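Local structure of single-stranded DNA-binding protein (Thermus thermophilus, 2CWA) at residues N6-I11 / L97-D102; L32-Q37 / V76-R81; G80-R85 / V131-N136; P141-T146 / D180-A185; A153-A158 / D192-I197. The protein binds single-stranded DNA and probably recruits partner proteins to it during DNA replication, recombination and repair. All blocks are in the same frame, centred on the assembly; numbering follows the deposited sequence.

Interaction 1: N6-I11 / L97-D102; sequences NRVFLI and LQIRAD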
# COMPACT_ATOMS: atom_id res chain seq x y z
N ASN A 6 6.54 -5.23 -8.93
CA ASN A 6 5.83 -4.18 -8.20
C ASN A 6 4.35 -4.26 -8.56
O ASN A 6 3.89 -3.58 -9.47
CB ASN A 6 6.44 -2.82 -8.61
CG ASN A 6 5.78 -1.62 -7.95
OD1 ASN A 6 4.90 -1.74 -7.09
ND2 ASN A 6 6.21 -0.43 -8.37
N ARG A 7 3.60 -5.12 -7.85
CA ARG A 7 2.19 -5.28 -8.14
C ARG A 7 1.33 -5.15 -6.89
O ARG A 7 1.59 -5.80 -5.88
CB ARG A 7 1.94 -6.64 -8.81
CG ARG A 7 2.72 -6.82 -10.13
CD ARG A 7 2.38 -8.14 -10.84
NE ARG A 7 3.10 -8.27 -12.11
CZ ARG A 7 2.85 -7.53 -13.19
NH1 ARG A 7 1.90 -6.60 -13.17
NH2 ARG A 7 3.55 -7.73 -14.30
N VAL A 8 0.31 -4.30 -6.97
CA VAL A 8 -0.60 -4.04 -5.86
C VAL A 8 -2.01 -4.52 -6.15
O VAL A 8 -2.56 -4.25 -7.22
CB VAL A 8 -0.66 -2.52 -5.54
CG1 VAL A 8 -1.76 -2.25 -4.50
CG2 VAL A 8 0.69 -2.04 -5.04
N PHE A 9 -2.60 -5.23 -5.18
CA PHE A 9 -3.96 -5.74 -5.33
C PHE A 9 -4.76 -5.31 -4.10
O PHE A 9 -4.47 -5.72 -2.98
CB PHE A 9 -3.96 -7.26 -5.43
CG PHE A 9 -3.22 -7.79 -6.62
CD1 PHE A 9 -3.80 -7.75 -7.89
CD2 PHE A 9 -1.94 -8.32 -6.48
CE1 PHE A 9 -3.10 -8.24 -9.01
CE2 PHE A 9 -1.24 -8.81 -7.59
CZ PHE A 9 -1.82 -8.77 -8.85
N LEU A 10 -5.78 -4.50 -4.33
CA LEU A 10 -6.61 -4.00 -3.24
C LEU A 10 -8.09 -4.14 -3.53
O LEU A 10 -8.55 -3.92 -4.66
CB LEU A 10 -6.32 -2.52 -2.98
CG LEU A 10 -4.93 -2.13 -2.46
CD1 LEU A 10 -4.71 -0.63 -2.67
CD2 LEU A 10 -4.83 -2.49 -0.97
N ILE A 11 -8.83 -4.51 -2.49
CA ILE A 11 -10.27 -4.59 -2.55
C ILE A 11 -10.76 -3.96 -1.26
O ILE A 11 -10.40 -4.40 -0.16
CB ILE A 11 -10.81 -6.04 -2.62
CG1 ILE A 11 -10.38 -6.71 -3.93
CG2 ILE A 11 -12.33 -6.00 -2.55
CD1 ILE A 11 -10.93 -8.14 -4.10
N LEU A 97 5.64 7.78 -1.38
CA LEU A 97 5.37 6.53 -2.08
C LEU A 97 3.86 6.48 -2.27
O LEU A 97 3.12 6.24 -1.32
CB LEU A 97 5.84 5.33 -1.24
CG LEU A 97 5.79 3.95 -1.91
CD1 LEU A 97 6.83 3.88 -3.03
CD2 LEU A 97 6.08 2.86 -0.87
N GLN A 98 3.41 6.72 -3.50
CA GLN A 98 1.98 6.73 -3.79
C GLN A 98 1.53 5.43 -4.42
O GLN A 98 2.32 4.69 -4.99
CB GLN A 98 1.62 7.90 -4.71
CG GLN A 98 1.78 7.60 -6.20
CD GLN A 98 1.33 8.75 -7.10
OE1 GLN A 98 0.27 9.34 -6.90
NE2 GLN A 98 2.14 9.05 -8.11
N ILE A 99 0.23 5.18 -4.32
CA ILE A 99 -0.38 3.99 -4.89
C ILE A 99 -1.07 4.38 -6.18
O ILE A 99 -2.10 5.06 -6.18
CB ILE A 99 -1.41 3.37 -3.93
CG1 ILE A 99 -0.74 3.00 -2.61
CG2 ILE A 99 -2.05 2.14 -4.57
CD1 ILE A 99 -1.73 2.67 -1.51
N ARG A 100 -0.51 3.93 -7.29
CA ARG A 100 -1.05 4.21 -8.61
C ARG A 100 -1.95 3.07 -9.05
O ARG A 100 -1.51 1.92 -9.14
CB ARG A 100 0.10 4.37 -9.60
CG ARG A 100 -0.31 4.42 -11.06
CD ARG A 100 -0.94 5.76 -11.44
NE ARG A 100 -0.94 5.93 -12.89
CZ ARG A 100 -1.61 5.16 -13.74
NH1 ARG A 100 -2.34 4.16 -13.28
NH2 ARG A 100 -1.55 5.38 -15.04
N ALA A 101 -3.22 3.37 -9.31
CA ALA A 101 -4.15 2.36 -9.77
C ALA A 101 -4.11 2.30 -11.30
O ALA A 101 -4.34 3.31 -11.95
CB ALA A 101 -5.55 2.69 -9.33
N ASP A 102 -3.80 1.14 -11.86
CA ASP A 102 -3.78 1.03 -13.32
C ASP A 102 -5.19 0.72 -13.79
O ASP A 102 -5.63 1.19 -14.84
CB ASP A 102 -2.82 -0.08 -13.78
CG ASP A 102 -1.37 0.35 -13.73
OD1 ASP A 102 -1.10 1.53 -14.02
OD2 ASP A 102 -0.50 -0.49 -13.41

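Interaction 2: L32-Q37 / V76-R81; sequences LTLAGQ and VFVEGR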
# COMPACT_ATOMS: atom_id res chain seq x y z
N LEU A 32 -8.90 8.31 -5.17
CA LEU A 32 -9.89 7.57 -4.39
C LEU A 32 -9.26 7.13 -3.07
O LEU A 32 -8.05 7.02 -2.95
CB LEU A 32 -10.36 6.33 -5.15
CG LEU A 32 -10.92 6.49 -6.57
CD1 LEU A 32 -9.77 6.69 -7.55
CD2 LEU A 32 -11.71 5.26 -6.96
N THR A 33 -10.11 6.89 -2.07
CA THR A 33 -9.62 6.43 -0.79
C THR A 33 -10.31 5.10 -0.55
O THR A 33 -11.54 5.05 -0.45
CB THR A 33 -9.99 7.41 0.35
OG1 THR A 33 -9.40 8.69 0.09
CG2 THR A 33 -9.46 6.90 1.69
N LEU A 34 -9.53 4.03 -0.51
CA LEU A 34 -10.08 2.70 -0.28
C LEU A 34 -9.87 2.36 1.18
O LEU A 34 -8.80 2.60 1.74
CB LEU A 34 -9.38 1.64 -1.15
CG LEU A 34 -9.92 1.47 -2.57
CD1 LEU A 34 -9.72 2.76 -3.35
CD2 LEU A 34 -9.21 0.30 -3.26
N ALA A 35 -10.90 1.79 1.79
CA ALA A 35 -10.83 1.43 3.19
C ALA A 35 -11.24 -0.02 3.39
O ALA A 35 -12.21 -0.50 2.80
CB ALA A 35 -11.74 2.34 4.01
N GLY A 36 -10.48 -0.72 4.23
CA GLY A 36 -10.78 -2.10 4.51
C GLY A 36 -10.18 -2.52 5.84
O GLY A 36 -9.41 -1.79 6.46
N GLN A 37 -10.56 -3.71 6.29
CA GLN A 37 -10.04 -4.21 7.55
C GLN A 37 -10.03 -5.72 7.49
O GLN A 37 -10.70 -6.32 6.65
CB GLN A 37 -10.89 -3.74 8.73
CG GLN A 37 -12.31 -4.26 8.72
CD GLN A 37 -13.09 -3.82 9.95
OE1 GLN A 37 -13.23 -2.63 10.21
NE2 GLN A 37 -13.60 -4.79 10.70
N VAL A 76 -14.67 -1.80 -4.50
CA VAL A 76 -13.91 -1.81 -5.74
C VAL A 76 -12.65 -2.66 -5.64
O VAL A 76 -12.12 -2.87 -4.55
CB VAL A 76 -13.45 -0.38 -6.15
CG1 VAL A 76 -14.65 0.52 -6.34
CG2 VAL A 76 -12.53 0.19 -5.09
N PHE A 77 -12.20 -3.14 -6.79
CA PHE A 77 -10.98 -3.92 -6.88
C PHE A 77 -10.00 -3.08 -7.69
O PHE A 77 -10.30 -2.68 -8.82
CB PHE A 77 -11.22 -5.25 -7.62
CG PHE A 77 -9.95 -5.88 -8.15
CD1 PHE A 77 -8.88 -6.14 -7.30
CD2 PHE A 77 -9.83 -6.20 -9.50
CE1 PHE A 77 -7.70 -6.70 -7.79
CE2 PHE A 77 -8.65 -6.77 -10.00
CZ PHE A 77 -7.58 -7.02 -9.14
N VAL A 78 -8.84 -2.80 -7.11
CA VAL A 78 -7.83 -2.01 -7.78
C VAL A 78 -6.57 -2.82 -8.02
O VAL A 78 -6.09 -3.52 -7.12
CB VAL A 78 -7.47 -0.76 -6.95
CG1 VAL A 78 -6.14 -0.19 -7.40
CG2 VAL A 78 -8.56 0.28 -7.10
N GLU A 79 -6.05 -2.72 -9.24
CA GLU A 79 -4.80 -3.38 -9.60
C GLU A 79 -3.85 -2.24 -9.93
O GLU A 79 -4.13 -1.42 -10.82
CB GLU A 79 -4.96 -4.29 -10.83
CG GLU A 79 -3.61 -4.89 -11.26
CD GLU A 79 -3.71 -5.89 -12.40
OE1 GLU A 79 -4.77 -5.98 -13.04
OE2 GLU A 79 -2.71 -6.59 -12.66
N GLY A 80 -2.73 -2.18 -9.22
CA GLY A 80 -1.81 -1.09 -9.48
C GLY A 80 -0.38 -1.38 -9.12
O GLY A 80 0.09 -2.52 -9.20
N ARG A 81 0.32 -0.34 -8.71
CA ARG A 81 1.72 -0.45 -8.37
C ARG A 81 2.13 0.75 -7.53
O ARG A 81 1.42 1.75 -7.49
CB ARG A 81 2.55 -0.49 -9.65
CG ARG A 81 2.17 0.62 -10.61
CD ARG A 81 2.60 0.31 -12.05
NE ARG A 81 1.98 1.24 -12.97
CZ ARG A 81 2.23 2.55 -12.99
NH1 ARG A 81 1.61 3.33 -13.87
NH2 ARG A 81 3.11 3.08 -12.14

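Interaction 3: G80-R85 / V131-N136; sequences GRLEYR and VFLMGN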
# COMPACT_ATOMS: atom_id res chain seq x y z
N GLY A 80 -2.73 -2.18 -9.22
CA GLY A 80 -1.81 -1.09 -9.48
C GLY A 80 -0.38 -1.38 -9.12
O GLY A 80 0.09 -2.52 -9.20
N ARG A 81 0.32 -0.34 -8.71
CA ARG A 81 1.72 -0.45 -8.37
C ARG A 81 2.13 0.75 -7.53
O ARG A 81 1.42 1.75 -7.49
CB ARG A 81 2.55 -0.49 -9.65
CG ARG A 81 2.17 0.62 -10.61
CD ARG A 81 2.60 0.31 -12.05
NE ARG A 81 1.98 1.24 -12.97
CZ ARG A 81 2.23 2.55 -12.99
NH1 ARG A 81 1.61 3.33 -13.87
NH2 ARG A 81 3.11 3.08 -12.14
N LEU A 82 3.27 0.62 -6.87
CA LEU A 82 3.79 1.69 -6.04
C LEU A 82 4.68 2.60 -6.89
O LEU A 82 5.40 2.12 -7.76
CB LEU A 82 4.59 1.11 -4.88
CG LEU A 82 3.79 0.12 -4.01
CD1 LEU A 82 4.69 -0.41 -2.91
CD2 LEU A 82 2.58 0.81 -3.42
N GLU A 83 4.62 3.89 -6.63
CA GLU A 83 5.40 4.86 -7.38
C GLU A 83 6.08 5.82 -6.42
O GLU A 83 5.42 6.55 -5.68
CB GLU A 83 4.46 5.58 -8.35
CG GLU A 83 5.14 6.47 -9.37
CD GLU A 83 4.19 6.85 -10.49
OE1 GLU A 83 3.85 5.97 -11.31
OE2 GLU A 83 3.76 8.02 -10.53
N TYR A 84 7.40 5.82 -6.45
CA TYR A 84 8.22 6.65 -5.58
C TYR A 84 8.63 7.99 -6.19
O TYR A 84 8.88 8.08 -7.39
CB TYR A 84 9.47 5.87 -5.20
CG TYR A 84 10.41 6.62 -4.29
CD1 TYR A 84 10.18 6.70 -2.92
CD2 TYR A 84 11.54 7.25 -4.81
CE1 TYR A 84 11.05 7.38 -2.08
CE2 TYR A 84 12.42 7.93 -3.98
CZ TYR A 84 12.16 8.00 -2.62
OH TYR A 84 13.03 8.67 -1.79
N ARG A 85 8.71 9.01 -5.34
CA ARG A 85 9.11 10.35 -5.74
C ARG A 85 9.75 11.09 -4.56
O ARG A 85 9.25 11.02 -3.44
CB ARG A 85 7.90 11.15 -6.24
CG ARG A 85 8.11 12.67 -6.21
CD ARG A 85 6.95 13.44 -6.83
NE ARG A 85 6.93 13.32 -8.29
CZ ARG A 85 6.09 13.97 -9.09
NH1 ARG A 85 5.20 14.81 -8.58
NH2 ARG A 85 6.16 13.80 -10.41
N VAL A 131 0.51 -6.96 -1.74
CA VAL A 131 1.49 -6.38 -2.66
C VAL A 131 2.64 -7.35 -2.88
O VAL A 131 3.09 -8.03 -1.95
CB VAL A 131 2.06 -5.04 -2.13
CG1 VAL A 131 2.79 -5.27 -0.82
CG2 VAL A 131 3.01 -4.43 -3.15
N PHE A 132 3.11 -7.42 -4.12
CA PHE A 132 4.24 -8.27 -4.49
C PHE A 132 5.38 -7.34 -4.88
O PHE A 132 5.21 -6.49 -5.76
CB PHE A 132 3.89 -9.13 -5.71
CG PHE A 132 2.90 -10.22 -5.43
CD1 PHE A 132 3.33 -11.51 -5.16
CD2 PHE A 132 1.54 -9.95 -5.46
CE1 PHE A 132 2.41 -12.53 -4.92
CE2 PHE A 132 0.61 -10.96 -5.22
CZ PHE A 132 1.05 -12.25 -4.95
N LEU A 133 6.53 -7.50 -4.25
CA LEU A 133 7.68 -6.66 -4.56
C LEU A 133 8.96 -7.47 -4.63
O LEU A 133 9.11 -8.48 -3.94
CB LEU A 133 7.86 -5.58 -3.48
CG LEU A 133 6.81 -4.49 -3.29
CD1 LEU A 133 7.14 -3.70 -2.02
CD2 LEU A 133 6.78 -3.58 -4.50
N MSE A 134 9.88 -7.02 -5.47
CA MSE A 134 11.18 -7.66 -5.58
C MSE A 134 12.19 -6.61 -6.00
O MSE A 134 11.93 -5.81 -6.90
CB MSE A 134 11.16 -8.82 -6.58
CG MSE A 134 12.50 -9.55 -6.68
SE MSE A 134 12.31 -11.40 -7.37
CE MSE A 134 10.96 -11.05 -8.66
N GLY A 135 13.33 -6.61 -5.32
CA GLY A 135 14.38 -5.66 -5.60
C GLY A 135 15.59 -6.04 -4.77
O GLY A 135 15.80 -7.22 -4.47
N ASN A 136 16.41 -5.05 -4.41
CA ASN A 136 17.60 -5.29 -3.62
C ASN A 136 17.62 -4.37 -2.40
O ASN A 136 17.09 -3.26 -2.45
CB ASN A 136 18.86 -5.05 -4.46
CG ASN A 136 19.00 -6.06 -5.59
OD1 ASN A 136 19.72 -7.05 -5.47
ND2 ASN A 136 18.30 -5.81 -6.68

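Interaction 4: P141-T146 / D180-A185; sequences PELRYT and DLAEWA. With NO3 (nitrate ion), chain B.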
# COMPACT_ATOMS: atom_id res chain seq x y z
N PRO A 141 19.72 -4.87 7.28
CA PRO A 141 18.47 -4.86 8.05
C PRO A 141 18.70 -4.21 9.41
O PRO A 141 19.81 -4.23 9.94
CB PRO A 141 18.14 -6.34 8.20
CG PRO A 141 18.81 -6.98 7.02
CD PRO A 141 20.12 -6.25 6.96
N GLU A 142 17.65 -3.62 9.97
CA GLU A 142 17.73 -2.99 11.28
C GLU A 142 16.72 -3.75 12.13
O GLU A 142 15.53 -3.81 11.81
CB GLU A 142 17.35 -1.51 11.16
CG GLU A 142 18.17 -0.80 10.09
CD GLU A 142 17.66 0.58 9.73
OE1 GLU A 142 16.42 0.75 9.61
OE2 GLU A 142 18.50 1.49 9.54
N LEU A 143 17.20 -4.36 13.21
CA LEU A 143 16.35 -5.16 14.08
C LEU A 143 16.25 -4.60 15.50
O LEU A 143 17.23 -4.12 16.06
CB LEU A 143 16.90 -6.59 14.13
CG LEU A 143 16.08 -7.73 14.74
CD1 LEU A 143 14.89 -8.05 13.86
CD2 LEU A 143 16.97 -8.97 14.88
N ARG A 144 15.05 -4.64 16.07
CA ARG A 144 14.83 -4.19 17.44
C ARG A 144 13.86 -5.17 18.08
O ARG A 144 13.21 -5.95 17.38
CB ARG A 144 14.23 -2.78 17.47
CG ARG A 144 12.80 -2.67 17.00
CD ARG A 144 12.30 -1.24 17.13
NE ARG A 144 12.26 -0.80 18.53
CZ ARG A 144 11.23 -0.96 19.34
NH1 ARG A 144 10.11 -1.54 18.92
NH2 ARG A 144 11.30 -0.53 20.60
N TYR A 145 13.75 -5.12 19.40
CA TYR A 145 12.86 -6.01 20.12
C TYR A 145 11.92 -5.21 21.01
O TYR A 145 12.33 -4.25 21.67
CB TYR A 145 13.68 -6.99 20.97
CG TYR A 145 14.35 -8.07 20.15
CD1 TYR A 145 13.68 -9.26 19.87
CD2 TYR A 145 15.62 -7.88 19.61
CE1 TYR A 145 14.27 -10.25 19.07
CE2 TYR A 145 16.22 -8.86 18.80
CZ TYR A 145 15.53 -10.04 18.54
OH TYR A 145 16.10 -11.00 17.74
N THR A 146 10.65 -5.60 21.01
CA THR A 146 9.65 -4.93 21.84
C THR A 146 9.91 -5.33 23.29
O THR A 146 10.67 -6.26 23.56
CB THR A 146 8.23 -5.38 21.47
OG1 THR A 146 8.04 -6.74 21.87
CG2 THR A 146 8.00 -5.26 19.96
N ASP A 180 9.36 -14.34 13.62
CA ASP A 180 10.27 -15.22 12.89
C ASP A 180 10.74 -14.61 11.58
O ASP A 180 11.91 -14.71 11.21
CB ASP A 180 9.61 -16.57 12.61
CG ASP A 180 9.23 -17.32 13.88
OD1 ASP A 180 9.94 -17.16 14.90
OD2 ASP A 180 8.24 -18.07 13.85
N LEU A 181 9.80 -13.98 10.88
CA LEU A 181 10.10 -13.34 9.60
C LEU A 181 11.16 -12.27 9.81
O LEU A 181 12.06 -12.09 8.98
CB LEU A 181 8.82 -12.72 9.04
CG LEU A 181 8.71 -12.48 7.53
CD1 LEU A 181 9.08 -13.75 6.78
CD2 LEU A 181 7.28 -12.05 7.19
N ALA A 182 11.08 -11.57 10.94
CA ALA A 182 12.05 -10.53 11.24
C ALA A 182 13.40 -11.16 11.55
O ALA A 182 14.44 -10.66 11.12
CB ALA A 182 11.57 -9.68 12.43
N GLU A 183 13.40 -12.26 12.28
CA GLU A 183 14.66 -12.90 12.61
C GLU A 183 15.31 -13.50 11.36
O GLU A 183 16.53 -13.50 11.23
CB GLU A 183 14.44 -13.94 13.71
CG GLU A 183 13.91 -13.28 14.99
CD GLU A 183 13.78 -14.22 16.17
OE1 GLU A 183 13.12 -15.27 16.02
OE2 GLU A 183 14.32 -13.89 17.25
N TRP A 184 14.49 -13.98 10.44
CA TRP A 184 15.02 -14.54 9.19
C TRP A 184 15.68 -13.41 8.40
O TRP A 184 16.76 -13.59 7.84
CB TRP A 184 13.88 -15.13 8.36
CG TRP A 184 14.30 -15.67 7.02
CD1 TRP A 184 14.72 -16.94 6.73
CD2 TRP A 184 14.37 -14.93 5.78
NE1 TRP A 184 15.04 -17.04 5.39
CE2 TRP A 184 14.83 -15.83 4.79
CE3 TRP A 184 14.08 -13.61 5.42
CZ2 TRP A 184 15.02 -15.43 3.46
CZ3 TRP A 184 14.26 -13.22 4.10
CH2 TRP A 184 14.72 -14.13 3.13
N ALA A 185 15.04 -12.25 8.39
CA ALA A 185 15.55 -11.08 7.66
C ALA A 185 16.83 -10.47 8.21
O ALA A 185 17.59 -9.84 7.47
CB ALA A 185 14.46 -10.01 7.58
N NO3 B . 7.81 -1.68 16.22
O1 NO3 B . 9.03 -1.69 16.14
O2 NO3 B . 7.26 -1.83 17.30
O3 NO3 B . 7.14 -1.52 15.21

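Interaction 5: A153-A158 / D192-I197; sequences ARLGLA and DGLFVI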
# COMPACT_ATOMS: atom_id res chain seq x y z
N ALA A 153 11.91 -6.26 12.30
CA ALA A 153 12.95 -5.89 11.34
C ALA A 153 12.46 -4.82 10.40
O ALA A 153 11.29 -4.81 10.00
CB ALA A 153 13.37 -7.13 10.53
N ARG A 154 13.34 -3.89 10.07
CA ARG A 154 13.01 -2.83 9.13
C ARG A 154 14.06 -2.89 8.03
O ARG A 154 15.26 -2.88 8.29
CB ARG A 154 13.00 -1.48 9.85
CG ARG A 154 11.79 -1.34 10.76
CD ARG A 154 11.76 -0.00 11.49
NE ARG A 154 10.74 0.01 12.54
CZ ARG A 154 9.43 -0.02 12.31
NH1 ARG A 154 8.97 -0.05 11.07
NH2 ARG A 154 8.58 -0.04 13.34
N LEU A 155 13.57 -2.97 6.80
CA LEU A 155 14.43 -3.08 5.62
C LEU A 155 14.16 -1.96 4.62
O LEU A 155 13.05 -1.43 4.55
CB LEU A 155 14.15 -4.42 4.92
CG LEU A 155 14.16 -5.71 5.74
CD1 LEU A 155 13.37 -6.79 5.01
CD2 LEU A 155 15.58 -6.16 5.99
N GLY A 156 15.18 -1.61 3.84
CA GLY A 156 15.04 -0.58 2.81
C GLY A 156 15.18 -1.31 1.48
O GLY A 156 16.20 -1.95 1.23
N LEU A 157 14.15 -1.23 0.64
CA LEU A 157 14.14 -1.93 -0.65
C LEU A 157 14.12 -1.02 -1.87
O LEU A 157 13.35 -0.07 -1.94
CB LEU A 157 12.92 -2.85 -0.72
CG LEU A 157 12.83 -3.75 -1.96
CD1 LEU A 157 13.89 -4.85 -1.87
CD2 LEU A 157 11.45 -4.37 -2.07
N ALA A 158 14.97 -1.34 -2.85
CA ALA A 158 15.03 -0.58 -4.10
C ALA A 158 14.49 -1.47 -5.21
O ALA A 158 15.06 -2.53 -5.50
CB ALA A 158 16.47 -0.17 -4.40
N ASP A 192 21.60 -7.59 -1.04
CA ASP A 192 20.88 -8.85 -1.23
C ASP A 192 19.58 -8.62 -1.97
O ASP A 192 18.95 -7.57 -1.85
CB ASP A 192 20.53 -9.50 0.12
CG ASP A 192 21.71 -10.20 0.76
OD1 ASP A 192 22.77 -10.32 0.10
OD2 ASP A 192 21.58 -10.64 1.92
N GLY A 193 19.16 -9.62 -2.74
CA GLY A 193 17.91 -9.51 -3.45
C GLY A 193 16.83 -9.81 -2.42
O GLY A 193 17.10 -10.49 -1.43
N LEU A 194 15.63 -9.30 -2.64
CA LEU A 194 14.54 -9.55 -1.71
C LEU A 194 13.20 -9.60 -2.43
O LEU A 194 12.86 -8.70 -3.19
CB LEU A 194 14.47 -8.48 -0.61
CG LEU A 194 13.37 -8.71 0.44
CD1 LEU A 194 13.72 -9.95 1.25
CD2 LEU A 194 13.22 -7.50 1.36
N PHE A 195 12.46 -10.68 -2.18
CA PHE A 195 11.14 -10.88 -2.75
C PHE A 195 10.18 -10.74 -1.56
O PHE A 195 10.39 -11.35 -0.51
CB PHE A 195 11.00 -12.29 -3.35
CG PHE A 195 9.59 -12.69 -3.67
CD1 PHE A 195 8.97 -12.26 -4.83
CD2 PHE A 195 8.86 -13.48 -2.78
CE1 PHE A 195 7.65 -12.60 -5.12
CE2 PHE A 195 7.53 -13.83 -3.05
CZ PHE A 195 6.93 -13.39 -4.22
N VAL A 196 9.15 -9.92 -1.73
CA VAL A 196 8.19 -9.68 -0.66
C VAL A 196 6.74 -9.79 -1.06
O VAL A 196 6.35 -9.34 -2.14
CB VAL A 196 8.37 -8.26 -0.06
CG1 VAL A 196 7.37 -8.04 1.08
CG2 VAL A 196 9.78 -8.05 0.41
N ILE A 197 5.95 -10.41 -0.20
CA ILE A 197 4.51 -10.46 -0.39
C ILE A 197 4.08 -9.81 0.92
O ILE A 197 4.42 -10.29 2.01
CB ILE A 197 3.93 -11.88 -0.43
CG1 ILE A 197 4.48 -12.66 -1.64
CG2 ILE A 197 2.41 -11.79 -0.52
CD1 ILE A 197 3.88 -14.06 -1.78

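Interaction 1: N6-I11 / L97-D102
I99 meets V8 and L10 with a single methyl group. Its CB stands off from strand 5-22 and touches neither residue. The first branch point decides the contact: chi1 at -59° places CG2 opposite the backbone N, where it meets V8 and L10. I99 CG2 lies 4.4 Å from V8 CG1 and 4.3 Å from L10 CD1. I99 CD1 is slightly farther off, 4.6 Å from L10 CD1. The contact is thus light and wholly apolar. No hydrogen bond crosses it, because the backbones are two strands apart, with V8 CA and I99 CA 8.1 Å from each other. Strand 75-85 lies between them and pairs with both. L200 touches both V8 and I99, which brings the second SSB region to this spot. Small aliphatic contacts between next-but-one strands on their buried face are in keeping with the curled five-stranded barrel of the OB fold, here the first of two in the chain.

Interaction 2: L32-Q37 / V76-R81
L34 packs against V76 and V78, and all contact between the segments is apolar. One methyl of L34 does most of the touching. L34 CD2 sits 3.8 Å from V76 CG2 and 3.9 Å from V78 CG2, so it rests against both valines. The branch carbon also takes part: L34 CG is 3.8 Å from V76 CG2. V76 offers only this one methyl. Its chi1 of -60° sets CG2 between the backbone N and the carbonyl carbon, which brings it against the leucine. L34 crosses both valines obliquely. An alanine in place of L34 would probably leave V76 CG2 and V78 CG2 without their shared partner and open a gap in the buried layer.

Polar groups bond elsewhere. The backbone of L34 pairs with H54 and that of L32 with V56.

The two strands do not pair with each other. Strand 5-22 pairs antiparallel with both 28-39 and 75-85. W52 of strand 49-59 also touches L34, while V56 and A101 lie against V78, so strands 49-59 and 96-107 close in on the same core of the first OB fold.

Interaction 3: G80-R85 / V131-N136
L82 and L133 meet at about a right angle, each by its end. L82 CD1 lies against both methyls of L133, 4.1 Å from L133 CD2 and 4.2 Å from L133 CD1. L82 CD1 is also 4.4 Å from V131 CG2. L82 gets there as a stretched chain: chi2 of 180° carries CD1 straight out from the strand. L133 starts off pointing less directly at its partner, but its forked end comes nearer. No polar bond crosses the contact.

The residues beside L82 in sequence, R81 and E83, turn their side chains elsewhere and pair within their own strand. R81 NH2 donates to E83 OE1 over 3.1 Å at 155°, with the oxygen near the guanidinium plane.

Strand 5-22 pairs with both 75-85 and 128-145 and so runs between the two segments. From it V8 touches L82, N6 touches L133, and N6 ND2 bonds to L82 O. L97 and V173 add to the apolar surroundings, one from each SSB region, so the leucines join the two OB folds.

Interaction 4: P141-T146 / D180-A185
R144 NH1 donates a hydrogen bond to nitrate O1, 3.0 Å long and bent to 146°. Nitrate O1 lies at the guanidinium edge, near its plane; the ion probably came from the crystallisation liquor. R144 does not touch the helix; P141 and L143 point toward it, and Y145 reaches it with its end.

Y145 OH makes only a weak bond to E183 OE2, at 3.4 Å. The carboxylate sits at the ring's edge, its plane turned 72° from the ring.

With chi1 at -168°, L143 CG swings to the far side of its backbone N, and L143 CD1 meets A182 CB at 4.0 Å, the one apolar pair. L143 CD1 also rests on A182 O at 3.8 Å, and P141 CG on A185 O at 3.1 Å, both helix carbonyl oxygens.

Helix 179-185 thus packs beside the end of strand 128-145. From strand 151-161, A153 touches both A182 and L143. L223 packs on the helix. This short helix follows the third barrel strand, as in other OB folds.

Interaction 5: A153-A158 / D192-I197
Three leucines, L155, L157 and L194, form a buried apolar contact in the core of the second OB fold. L194 reaches from strand 193-206 toward strand 151-161 and serves both partners with different atoms. Its tip goes to L155: L194 CD2 is 3.7 Å from L155 CD1, the two side chains crossing at about a right angle. Its base goes to L157, where L157 CD1 lies over L194 CB at 3.9 Å. L157 CD1 also comes 4.2 Å from L194 O. L194 extends this far because its CG stands anti to the backbone N, chi1 -178°. L157 and L194 both point toward the opposite segment, and their side chains cross at a slant.

The CA atoms of L157 and L194 are 7.7 Å apart, and no hydrogen bond links the segments. Strand 128-145 pairs antiparallel with both, and its P141 touches L155. Strand 169-178 pairs with 151-161 along its other edge, with backbone bonds from V173 to L157 and V175 to L155. L223 of strand 222-224 packs on L194.

Interactions 1, 2, 3 and 5 are buried and purely apolar across their segments, while interaction 4 lies partly at the surface and adds a weak hydrogen bond. Interactions 2 and 5 are counterparts: each joins the second and fourth long strands of its own OB fold, with L34-V76 probably matching L157-L194. Their centres are 23 Å apart. Interactions 1 and 2 serve the first fold, interactions 4 and 5 the second, and interaction 3 bridges the two. Strand 75-85 is used by both 2 and 3, and strand 128-145 by 3 and 4. Backbone bonds couple neighbours, such as L10 to V78 between 1 and 2, and a probable one from L133 to V196 between 3 and 5.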